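Lectin (Trichosanthes anguina, PDB 4HR6) probably forms the ribosome-inactivating-protein-like part of a carbohydrate-binding, three-chain, nontoxic seed lectin. Local coordinates at residues B[115-118]-B[122-125]; B[65-70]-B[145-150]; B[92-95]-B[101-104]. All coordinates share one frame; numbering follows the deposited sequence.

All three contacts lie in the part of the chain related to ribosome-inactivating proteins, and helix 103-119 connects them. Contact 3 packs its start against helix 85-96, contact 1 packs its end against helix 121-132, and their centres lie about 21 Å apart. Contact 2 spans the longest stretch of sequence: 65-70 comes first in the chain and 145-150 last, with contacts 3 and 1 following one another in between. Contact 2 touches both others, Glu116 of contact 1 meeting both Phe67 and Glu147, and Pro104 of contact 3 meeting Leu70. The early helix 67-74 and the later helix 141-159 are thereby joined to one helical core.

Contact 1 (B[115-118]-B[122-125]); sequences LEAS and FIEQ
Ile123 points at Ala117 and rests its two branches on different parts of the helix end that carries Glu116 and Ala117. With CG1 anti to the carbonyl carbon (chi1 -64°), the CG2 methyl comes in low over the backbone of Ala117, where CG2 lies 3.7 Å from Ala117 CA. The other branch is extended beyond CG1 (chi2 172°) and carries CD1 along to Glu116, with CD1 3.8 Å from Glu116 O and 4.2 Å from Glu116 CB. A beta-branched residue suits this place because its two arms spread over two consecutive residues of the partner helix. Alanine suits the other side, since its single methyl lets the backbones close in until Ala117 CA and Glu124 CA are 4.3 Å apart. That methyl meets Glu124 at the main chain, Ala117 CB lying 3.9 Å from Glu124 CA, while Glu124 CB lies 3.6 Å from Ala117 O. No hydrogen bond crosses between the segments, which meet by van der Waals contact alone.

Both acids send their ends away from the join. Glu124 reaches a salt bridge with Arg21 of a neighbouring chain, and the same arginine also hydrogen-bonds Ser118 O. Glu116 pairs with Lys119. The run Glu116-Ala117-Ser118-Lys119 probably corresponds to the Glu-Ala-X-Arg signature of ribosome-inactivating proteins, lysine standing where relatives have arginine. The contact marks the break between helix 103-119 and helix 121-132. Helix 141-159 flanks both, its Glu147 touching Glu116, and its Ala142, Ile143 and Leu146 lying against Phe122.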
ATOM      1  N   LEU B 115     -10.106 -12.409  -7.035  1.00 30.47           N
ATOM      2  CA  LEU B 115      -9.780 -12.437  -5.628  1.00 29.96           C
ATOM      3  C   LEU B 115      -8.501 -11.664  -5.352  1.00 28.59           C
ATOM      4  O   LEU B 115      -8.448 -10.889  -4.420  1.00 26.80           O
ATOM      5  CB  LEU B 115      -9.666 -13.872  -5.103  1.00 32.91           C
ATOM      6  CG  LEU B 115     -10.907 -14.755  -5.183  1.00 35.52           C
ATOM      7  CD1 LEU B 115     -10.619 -16.123  -4.564  1.00 38.20           C
ATOM      8  CD2 LEU B 115     -12.063 -14.089  -4.465  1.00 37.93           C
ATOM      9  N   GLU B 116      -7.463 -11.883  -6.148  1.00 28.58           N
ATOM     10  CA  GLU B 116      -6.190 -11.231  -5.884  1.00 27.46           C
ATOM     11  C   GLU B 116      -6.269  -9.721  -6.166  1.00 27.47           C
ATOM     12  O   GLU B 116      -5.663  -8.909  -5.461  1.00 25.83           O
ATOM     13  CB  GLU B 116      -5.079 -11.915  -6.673  1.00 29.08           C
ATOM     14  CG  GLU B 116      -4.930 -13.410  -6.395  1.00 29.51           C
ATOM     15  CD  GLU B 116      -4.656 -13.705  -4.949  1.00 29.66           C
ATOM     16  OE1 GLU B 116      -3.577 -13.321  -4.477  1.00 31.83           O
ATOM     17  OE2 GLU B 116      -5.528 -14.291  -4.265  1.00 31.60           O
ATOM     18  N   ALA B 117      -7.050  -9.347  -7.176  1.00 27.66           N
ATOM     19  CA  ALA B 117      -7.315  -7.935  -7.436  1.00 28.68           C
ATOM     20  C   ALA B 117      -8.045  -7.280  -6.278  1.00 30.95           C
ATOM     21  O   ALA B 117      -7.828  -6.095  -6.024  1.00 30.55           O
ATOM     22  CB  ALA B 117      -8.119  -7.769  -8.697  1.00 28.11           C
ATOM     23  N   SER B 118      -8.930  -8.026  -5.598  1.00 28.51           N
ATOM     24  CA  SER B 118      -9.643  -7.463  -4.457  1.00 28.34           C
ATOM     25  C   SER B 118      -8.699  -7.187  -3.287  1.00 28.27           C
ATOM     26  O   SER B 118      -8.948  -6.306  -2.480  1.00 27.75           O
ATOM     27  CB  SER B 118     -10.768  -8.391  -3.999  1.00 29.78           C
ATOM     28  OG  SER B 118     -11.761  -8.528  -5.018  1.00 32.15           O
ATOM     29  N   PHE B 122      -2.733  -2.518  -6.549  1.00 29.72           N
ATOM     30  CA  PHE B 122      -1.801  -2.668  -7.665  1.00 31.04           C
ATOM     31  C   PHE B 122      -2.277  -3.694  -8.699  1.00 32.42           C
ATOM     32  O   PHE B 122      -2.106  -3.501  -9.918  1.00 29.62           O
ATOM     33  CB  PHE B 122      -0.415  -3.050  -7.147  1.00 32.97           C
ATOM     34  CG  PHE B 122       0.610  -3.169  -8.216  1.00 34.20           C
ATOM     35  CD1 PHE B 122       1.154  -2.034  -8.792  1.00 37.56           C
ATOM     36  CD2 PHE B 122       1.021  -4.404  -8.670  1.00 36.48           C
ATOM     37  CE1 PHE B 122       2.103  -2.133  -9.800  1.00 35.96           C
ATOM     38  CE2 PHE B 122       1.963  -4.514  -9.679  1.00 37.37           C
ATOM     39  CZ  PHE B 122       2.515  -3.372 -10.239  1.00 37.44           C
ATOM     40  N   ILE B 123      -2.901  -4.769  -8.218  1.00 30.69           N
ATOM     41  CA  ILE B 123      -3.386  -5.816  -9.106  1.00 29.37           C
ATOM     42  C   ILE B 123      -4.698  -5.381  -9.738  1.00 27.33           C
ATOM     43  O   ILE B 123      -4.907  -5.555 -10.914  1.00 29.64           O
ATOM     44  CB  ILE B 123      -3.527  -7.186  -8.386  1.00 27.95           C
ATOM     45  CG1 ILE B 123      -2.156  -7.667  -7.938  1.00 27.22           C
ATOM     46  CG2 ILE B 123      -4.145  -8.230  -9.317  1.00 28.60           C
ATOM     47  CD1 ILE B 123      -2.206  -8.902  -7.058  1.00 28.94           C
ATOM     48  N   GLU B 124      -5.577  -4.813  -8.954  1.00 28.71           N
ATOM     49  CA  GLU B 124      -6.777  -4.205  -9.500  1.00 32.48           C
ATOM     50  C   GLU B 124      -6.454  -3.262 -10.679  1.00 33.29           C
ATOM     51  O   GLU B 124      -7.082  -3.343 -11.741  1.00 33.50           O
ATOM     52  CB  GLU B 124      -7.490  -3.431  -8.413  1.00 33.41           C
ATOM     53  CG  GLU B 124      -8.809  -2.811  -8.852  1.00 35.47           C
ATOM     54  CD  GLU B 124      -9.303  -1.760  -7.880  1.00 36.48           C
ATOM     55  OE1 GLU B 124     -10.440  -1.265  -8.062  1.00 41.99           O
ATOM     56  OE2 GLU B 124      -8.568  -1.450  -6.921  1.00 34.32           O
ATOM     57  N   GLN B 125      -5.482  -2.374 -10.474  1.00 33.96           N
ATOM     58  CA  GLN B 125      -5.120  -1.381 -11.479  1.00 33.33           C
ATOM     59  C   GLN B 125      -4.489  -2.029 -12.701  1.00 32.84           C
ATOM     60  O   GLN B 125      -4.791  -1.646 -13.817  1.00 32.17           O
ATOM     61  CB  GLN B 125      -4.198  -0.287 -10.909  1.00 33.92           C
ATOM     62  CG  GLN B 125      -3.982   0.902 -11.861  1.00 35.47           C
ATOM     63  CD  GLN B 125      -5.282   1.589 -12.249  1.00 33.63           C
ATOM     64  OE1 GLN B 125      -6.015   2.055 -11.398  1.00 38.89           O
ATOM     65  NE2 GLN B 125      -5.583   1.625 -13.537  1.00 37.18           N
TER

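Contact 2 (B[65-70]-B[145-150]); sequences NTFKSL and SLEDNW
Phe67, in the first turn of helix 67-74, meets Glu147 of helix 141-159 beside the region that probably corresponds to the active-site cleft of ribosome-inactivating proteins. Phenylalanine suits the place because its flat ring reaches across to helix 141-159 and touches both Glu147 and Glu116. Glu147 is extended beyond CG (chi2 173°) and its side chain crosses that of Phe67 at about a right angle. OE1 lies over one face of the ring, offset toward the rim, 4.1 Å from Phe67 CZ, with the carboxylate plane turned only 18° from the ring's. The aliphatic part joins in: Glu147 CB lies 4.2 Å from Phe67 CE1. A carboxylate oxygen gains little from a ring face by itself; what fixes this one is a salt bridge from OE1 to Arg78 and a hydrogen bond from OE2 to Gln112. Arg78 bridges to Asp148 as well, whose OD1 approaches Phe67 CD1 obliquely at 4.3 Å.

Thr66 suits the N-cap of helix 67-74 because its OG1 accepts from Ser69 N at 3.1 Å. The run from Glu147 to Trp150 recalls the Glu-X-X-Trp of the cleft in catalytically active relatives.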
ATOM      1  N   ASN B  65      -6.801 -25.582  -3.937  1.00 29.92           N
ATOM      2  CA  ASN B  65      -6.894 -24.189  -4.300  1.00 30.45           C
ATOM      3  C   ASN B  65      -5.618 -23.400  -4.044  1.00 30.16           C
ATOM      4  O   ASN B  65      -5.635 -22.194  -4.092  1.00 30.92           O
ATOM      5  CB  ASN B  65      -8.101 -23.533  -3.621  1.00 28.95           C
ATOM      6  CG  ASN B  65      -8.080 -23.655  -2.122  1.00 27.43           C
ATOM      7  OD1 ASN B  65      -7.040 -23.800  -1.521  1.00 26.13           O
ATOM      8  ND2 ASN B  65      -9.244 -23.556  -1.511  1.00 27.30           N
ATOM      9  N   THR B  66      -4.520 -24.063  -3.727  1.00 30.48           N
ATOM     10  CA  THR B  66      -3.258 -23.342  -3.584  1.00 31.50           C
ATOM     11  C   THR B  66      -2.736 -23.064  -4.996  1.00 31.42           C
ATOM     12  O   THR B  66      -3.001 -23.831  -5.942  1.00 28.81           O
ATOM     13  CB  THR B  66      -2.192 -24.151  -2.853  1.00 30.87           C
ATOM     14  OG1 THR B  66      -1.904 -25.334  -3.609  1.00 30.53           O
ATOM     15  CG2 THR B  66      -2.646 -24.526  -1.435  1.00 32.60           C
ATOM     16  N   PHE B  67      -1.982 -21.985  -5.141  1.00 31.31           N
ATOM     17  CA  PHE B  67      -1.391 -21.663  -6.445  1.00 31.43           C
ATOM     18  C   PHE B  67      -0.463 -22.759  -6.950  1.00 31.07           C
ATOM     19  O   PHE B  67      -0.469 -23.081  -8.140  1.00 33.51           O
ATOM     20  CB  PHE B  67      -0.645 -20.347  -6.397  1.00 31.73           C
ATOM     21  CG  PHE B  67      -1.533 -19.157  -6.268  1.00 30.15           C
ATOM     22  CD1 PHE B  67      -1.408 -18.301  -5.191  1.00 30.74           C
ATOM     23  CD2 PHE B  67      -2.491 -18.881  -7.237  1.00 31.74           C
ATOM     24  CE1 PHE B  67      -2.240 -17.199  -5.066  1.00 30.06           C
ATOM     25  CE2 PHE B  67      -3.317 -17.774  -7.123  1.00 30.06           C
ATOM     26  CZ  PHE B  67      -3.194 -16.944  -6.031  1.00 29.76           C
ATOM     27  N   LYS B  68       0.340 -23.326  -6.071  1.00 32.10           N
ATOM     28  CA  LYS B  68       1.231 -24.404  -6.474  1.00 36.58           C
ATOM     29  C   LYS B  68       0.450 -25.565  -7.078  1.00 35.51           C
ATOM     30  O   LYS B  68       0.826 -26.105  -8.120  1.00 32.98           O
ATOM     31  CB  LYS B  68       2.039 -24.925  -5.290  1.00 45.37           C
ATOM     32  CG  LYS B  68       3.328 -24.185  -5.029  1.00 56.04           C
ATOM     33  CD  LYS B  68       4.162 -24.901  -3.970  1.00 64.66           C
ATOM     34  CE  LYS B  68       5.490 -24.187  -3.725  1.00 68.81           C
ATOM     35  NZ  LYS B  68       5.313 -22.827  -3.138  1.00 68.75           N
ATOM     36  N   SER B  69      -0.638 -25.959  -6.422  1.00 33.06           N
ATOM     37  CA  SER B  69      -1.399 -27.108  -6.904  1.00 31.27           C
ATOM     38  C   SER B  69      -2.017 -26.772  -8.258  1.00 28.74           C
ATOM     39  O   SER B  69      -2.019 -27.590  -9.193  1.00 28.79           O
ATOM     40  CB  SER B  69      -2.485 -27.536  -5.906  1.00 28.96           C
ATOM     41  OG  SER B  69      -3.179 -28.688  -6.384  1.00 27.78           O
ATOM     42  N   LEU B  70      -2.568 -25.582  -8.357  1.00 27.60           N
ATOM     43  CA  LEU B  70      -3.153 -25.138  -9.619  1.00 28.70           C
ATOM     44  C   LEU B  70      -2.136 -25.093 -10.744  1.00 28.26           C
ATOM     45  O   LEU B  70      -2.439 -25.501 -11.865  1.00 28.50           O
ATOM     46  CB  LEU B  70      -3.805 -23.771  -9.458  1.00 28.82           C
ATOM     47  CG  LEU B  70      -5.135 -23.856  -8.708  1.00 29.55           C
ATOM     48  CD1 LEU B  70      -5.580 -22.488  -8.269  1.00 30.63           C
ATOM     49  CD2 LEU B  70      -6.193 -24.498  -9.594  1.00 29.30           C
ATOM     50  N   SER B 145       4.767 -11.631  -6.248  1.00 32.17           N
ATOM     51  CA  SER B 145       5.290 -11.452  -4.886  1.00 32.62           C
ATOM     52  C   SER B 145       4.221 -10.922  -3.918  1.00 32.51           C
ATOM     53  O   SER B 145       4.228 -11.250  -2.736  1.00 33.47           O
ATOM     54  CB  SER B 145       6.543 -10.553  -4.875  1.00 32.46           C
ATOM     55  OG  SER B 145       6.258  -9.221  -5.252  1.00 33.68           O
ATOM     56  N   LEU B 146       3.287 -10.126  -4.422  1.00 29.57           N
ATOM     57  CA  LEU B 146       2.155  -9.699  -3.622  1.00 27.16           C
ATOM     58  C   LEU B 146       1.244 -10.891  -3.312  1.00 27.43           C
ATOM     59  O   LEU B 146       0.851 -11.092  -2.169  1.00 27.00           O
ATOM     60  CB  LEU B 146       1.353  -8.628  -4.347  1.00 28.64           C
ATOM     61  CG  LEU B 146       2.026  -7.275  -4.571  1.00 27.93           C
ATOM     62  CD1 LEU B 146       1.131  -6.403  -5.455  1.00 29.09           C
ATOM     63  CD2 LEU B 146       2.298  -6.588  -3.251  1.00 26.70           C
ATOM     64  N   GLU B 147       0.926 -11.690  -4.329  1.00 27.10           N
ATOM     65  CA  GLU B 147       0.043 -12.847  -4.142  1.00 28.64           C
ATOM     66  C   GLU B 147       0.614 -13.822  -3.111  1.00 28.72           C
ATOM     67  O   GLU B 147      -0.078 -14.240  -2.185  1.00 27.40           O
ATOM     68  CB  GLU B 147      -0.188 -13.567  -5.470  1.00 28.77           C
ATOM     69  CG  GLU B 147      -1.038 -12.768  -6.460  1.00 27.97           C
ATOM     70  CD  GLU B 147      -1.111 -13.415  -7.833  1.00 28.59           C
ATOM     71  OE1 GLU B 147      -0.547 -14.501  -8.022  1.00 31.53           O
ATOM     72  OE2 GLU B 147      -1.719 -12.837  -8.745  1.00 27.90           O
ATOM     73  N   ASP B 148       1.883 -14.155  -3.274  1.00 29.77           N
ATOM     74  CA  ASP B 148       2.543 -15.118  -2.420  1.00 33.31           C
ATOM     75  C   ASP B 148       2.763 -14.626  -0.977  1.00 33.74           C
ATOM     76  O   ASP B 148       2.906 -15.444  -0.069  1.00 33.61           O
ATOM     77  CB  ASP B 148       3.880 -15.535  -3.038  1.00 34.74           C
ATOM     78  CG  ASP B 148       3.717 -16.381  -4.298  1.00 37.73           C
ATOM     79  OD1 ASP B 148       2.610 -16.878  -4.591  1.00 38.14           O
ATOM     80  OD2 ASP B 148       4.720 -16.549  -5.001  1.00 40.37           O
ATOM     81  N   ASN B 149       2.798 -13.313  -0.755  1.00 31.94           N
ATOM     82  CA  ASN B 149       3.069 -12.763   0.594  1.00 28.37           C
ATOM     83  C   ASN B 149       1.889 -12.165   1.328  1.00 27.59           C
ATOM     84  O   ASN B 149       2.063 -11.612   2.408  1.00 28.15           O
ATOM     85  CB  ASN B 149       4.171 -11.708   0.504  1.00 31.03           C
ATOM     86  CG  ASN B 149       5.536 -12.322   0.316  1.00 30.75           C
ATOM     87  OD1 ASN B 149       6.051 -12.961   1.210  1.00 34.69           O
ATOM     88  ND2 ASN B 149       6.106 -12.159  -0.844  1.00 33.26           N
ATOM     89  N   TRP B 150       0.682 -12.262   0.767  1.00 27.58           N
ATOM     90  CA  TRP B 150      -0.489 -11.609   1.371  1.00 28.12           C
ATOM     91  C   TRP B 150      -0.750 -12.015   2.815  1.00 28.92           C
ATOM     92  O   TRP B 150      -1.093 -11.181   3.659  1.00 31.21           O
ATOM     93  CB  TRP B 150      -1.732 -11.920   0.548  1.00 27.58           C
ATOM     94  CG  TRP B 150      -2.966 -11.376   1.104  1.00 26.66           C
ATOM     95  CD1 TRP B 150      -3.298 -10.068   1.213  1.00 27.99           C
ATOM     96  CD2 TRP B 150      -4.089 -12.119   1.601  1.00 26.83           C
ATOM     97  NE1 TRP B 150      -4.558  -9.939   1.755  1.00 27.20           N
ATOM     98  CE2 TRP B 150      -5.060 -11.181   2.013  1.00 26.37           C
ATOM     99  CE3 TRP B 150      -4.360 -13.484   1.754  1.00 28.01           C
ATOM    100  CZ2 TRP B 150      -6.288 -11.556   2.563  1.00 28.66           C
ATOM    101  CZ3 TRP B 150      -5.581 -13.863   2.299  1.00 29.24           C
ATOM    102  CH2 TRP B 150      -6.538 -12.900   2.686  1.00 30.08           C
TER

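Contact 3 (B[92-95]-B[101-104]); sequences ISNL and KLLP
The short connection between helix 85-96 and helix 103-119 brings Asn94 and Leu95, near the end of the first, against Leu102 and Leu103, where the second begins. This is a buried contact without hydrogen bonds between the segments, part leucine on leucine and part amide on leucine. Asn94 points at Leu102 and lays its amide against that side chain: Leu102 CB lies 3.7 Å from Asn94 CG, and Leu102 CD1 comes within 3.3 Å of Asn94 OD1. An asparagine is suited to this place because its flat, compact group packs beside leucine while ND2 hydrogen-bonds Ser106 OG, in the first turn of helix 103-119. Leu102 holds the N-cap position with an apolar side chain directed back at the preceding helix.

The second pair is as close. The side chains of Leu95 and Leu103 cross at a slant and meet through their CD2 methyls, which stand 3.3 Å apart, tighter than usual and perhaps partly a matter of model precision. Their branched apolar ends suit the buried side between the helices. Leu103 CD2 also lies 4.0 Å from Asn94 O, so this methyl touches both residues.

Further along helix 103-119, Phe107 and Ile110 pack on Leu95. Leu95 O accepts from Tyr30 OH of strand 26-32, and Pro104 leans on Ala73 and Ala74 of helix 67-74.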
ATOM      1  N   ILE B  92     -14.390 -18.375 -17.997  1.00 29.11           N
ATOM      2  CA  ILE B  92     -15.751 -18.563 -17.555  1.00 31.26           C
ATOM      3  C   ILE B  92     -16.405 -19.716 -18.354  1.00 33.68           C
ATOM      4  O   ILE B  92     -16.967 -20.673 -17.767  1.00 30.69           O
ATOM      5  CB  ILE B  92     -16.547 -17.242 -17.677  1.00 30.49           C
ATOM      6  CG1 ILE B  92     -16.037 -16.236 -16.654  1.00 31.06           C
ATOM      7  CG2 ILE B  92     -18.034 -17.472 -17.434  1.00 30.39           C
ATOM      8  CD1 ILE B  92     -16.585 -14.828 -16.844  1.00 31.54           C
ATOM      9  N   SER B  93     -16.270 -19.660 -19.679  1.00 31.10           N
ATOM     10  CA  SER B  93     -16.812 -20.708 -20.550  1.00 30.48           C
ATOM     11  C   SER B  93     -16.322 -22.090 -20.216  1.00 30.99           C
ATOM     12  O   SER B  93     -17.113 -23.031 -20.216  1.00 27.93           O
ATOM     13  CB  SER B  93     -16.511 -20.409 -22.026  1.00 30.51           C
ATOM     14  OG  SER B  93     -17.220 -19.242 -22.414  1.00 30.59           O
ATOM     15  N   ASN B  94     -15.018 -22.217 -19.960  1.00 31.19           N
ATOM     16  CA  ASN B  94     -14.442 -23.502 -19.646  1.00 32.55           C
ATOM     17  C   ASN B  94     -14.992 -24.089 -18.340  1.00 33.59           C
ATOM     18  O   ASN B  94     -15.180 -25.306 -18.236  1.00 33.17           O
ATOM     19  CB  ASN B  94     -12.926 -23.405 -19.518  1.00 33.37           C
ATOM     20  CG  ASN B  94     -12.247 -23.018 -20.811  1.00 35.90           C
ATOM     21  OD1 ASN B  94     -12.669 -23.398 -21.901  1.00 36.00           O
ATOM     22  ND2 ASN B  94     -11.184 -22.238 -20.692  1.00 37.11           N
ATOM     23  N   LEU B  95     -15.171 -23.228 -17.335  1.00 33.49           N
ATOM     24  CA  LEU B  95     -15.797 -23.636 -16.078  1.00 33.51           C
ATOM     25  C   LEU B  95     -17.254 -24.019 -16.306  1.00 30.81           C
ATOM     26  O   LEU B  95     -17.719 -24.996 -15.751  1.00 30.21           O
ATOM     27  CB  LEU B  95     -15.742 -22.527 -15.025  1.00 33.23           C
ATOM     28  CG  LEU B  95     -14.430 -22.167 -14.322  1.00 36.30           C
ATOM     29  CD1 LEU B  95     -14.676 -21.637 -12.912  1.00 37.44           C
ATOM     30  CD2 LEU B  95     -13.464 -23.310 -14.270  1.00 38.06           C
ATOM     31  N   LYS B 101      -9.805 -30.485 -19.178  1.00 41.68           N
ATOM     32  CA  LYS B 101      -8.516 -30.041 -19.740  1.00 43.08           C
ATOM     33  C   LYS B 101      -8.117 -28.609 -19.321  1.00 38.89           C
ATOM     34  O   LYS B 101      -6.961 -28.354 -19.053  1.00 40.86           O
ATOM     35  CB  LYS B 101      -8.554 -30.105 -21.272  1.00 43.86           C
ATOM     36  CG  LYS B 101      -8.215 -31.469 -21.847  1.00 48.92           C
ATOM     37  CD  LYS B 101      -8.771 -31.655 -23.256  1.00 51.98           C
ATOM     38  CE  LYS B 101     -10.114 -32.377 -23.261  1.00 56.73           C
ATOM     39  NZ  LYS B 101     -11.315 -31.503 -23.123  1.00 54.23           N
ATOM     40  N   LEU B 102      -9.086 -27.705 -19.269  1.00 34.86           N
ATOM     41  CA  LEU B 102      -8.843 -26.284 -19.103  1.00 36.75           C
ATOM     42  C   LEU B 102      -9.192 -25.702 -17.720  1.00 35.15           C
ATOM     43  O   LEU B 102      -9.131 -24.481 -17.530  1.00 32.93           O
ATOM     44  CB  LEU B 102      -9.629 -25.539 -20.181  1.00 38.24           C
ATOM     45  CG  LEU B 102      -9.104 -25.826 -21.594  1.00 39.98           C
ATOM     46  CD1 LEU B 102     -10.073 -25.355 -22.662  1.00 41.93           C
ATOM     47  CD2 LEU B 102      -7.752 -25.171 -21.779  1.00 40.65           C
ATOM     48  N   LEU B 103      -9.540 -26.569 -16.769  1.00 34.67           N
ATOM     49  CA  LEU B 103     -10.001 -26.139 -15.457  1.00 34.14           C
ATOM     50  C   LEU B 103      -8.922 -25.452 -14.626  1.00 30.15           C
ATOM     51  O   LEU B 103      -9.152 -24.376 -14.139  1.00 29.70           O
ATOM     52  CB  LEU B 103     -10.632 -27.296 -14.652  1.00 35.67           C
ATOM     53  CG  LEU B 103     -12.087 -27.671 -14.928  1.00 39.37           C
ATOM     54  CD1 LEU B 103     -12.608 -28.501 -13.764  1.00 42.92           C
ATOM     55  CD2 LEU B 103     -12.994 -26.473 -15.151  1.00 40.25           C
ATOM     56  N   PRO B 104      -7.766 -26.091 -14.430  1.00 31.11           N
ATOM     57  CA  PRO B 104      -6.753 -25.449 -13.588  1.00 31.66           C
ATOM     58  C   PRO B 104      -6.350 -24.074 -14.136  1.00 31.24           C
ATOM     59  O   PRO B 104      -6.271 -23.099 -13.402  1.00 30.03           O
ATOM     60  CB  PRO B 104      -5.564 -26.413 -13.656  1.00 30.91           C
ATOM     61  CG  PRO B 104      -6.107 -27.706 -14.112  1.00 31.22           C
ATOM     62  CD  PRO B 104      -7.345 -27.428 -14.891  1.00 31.45           C
TER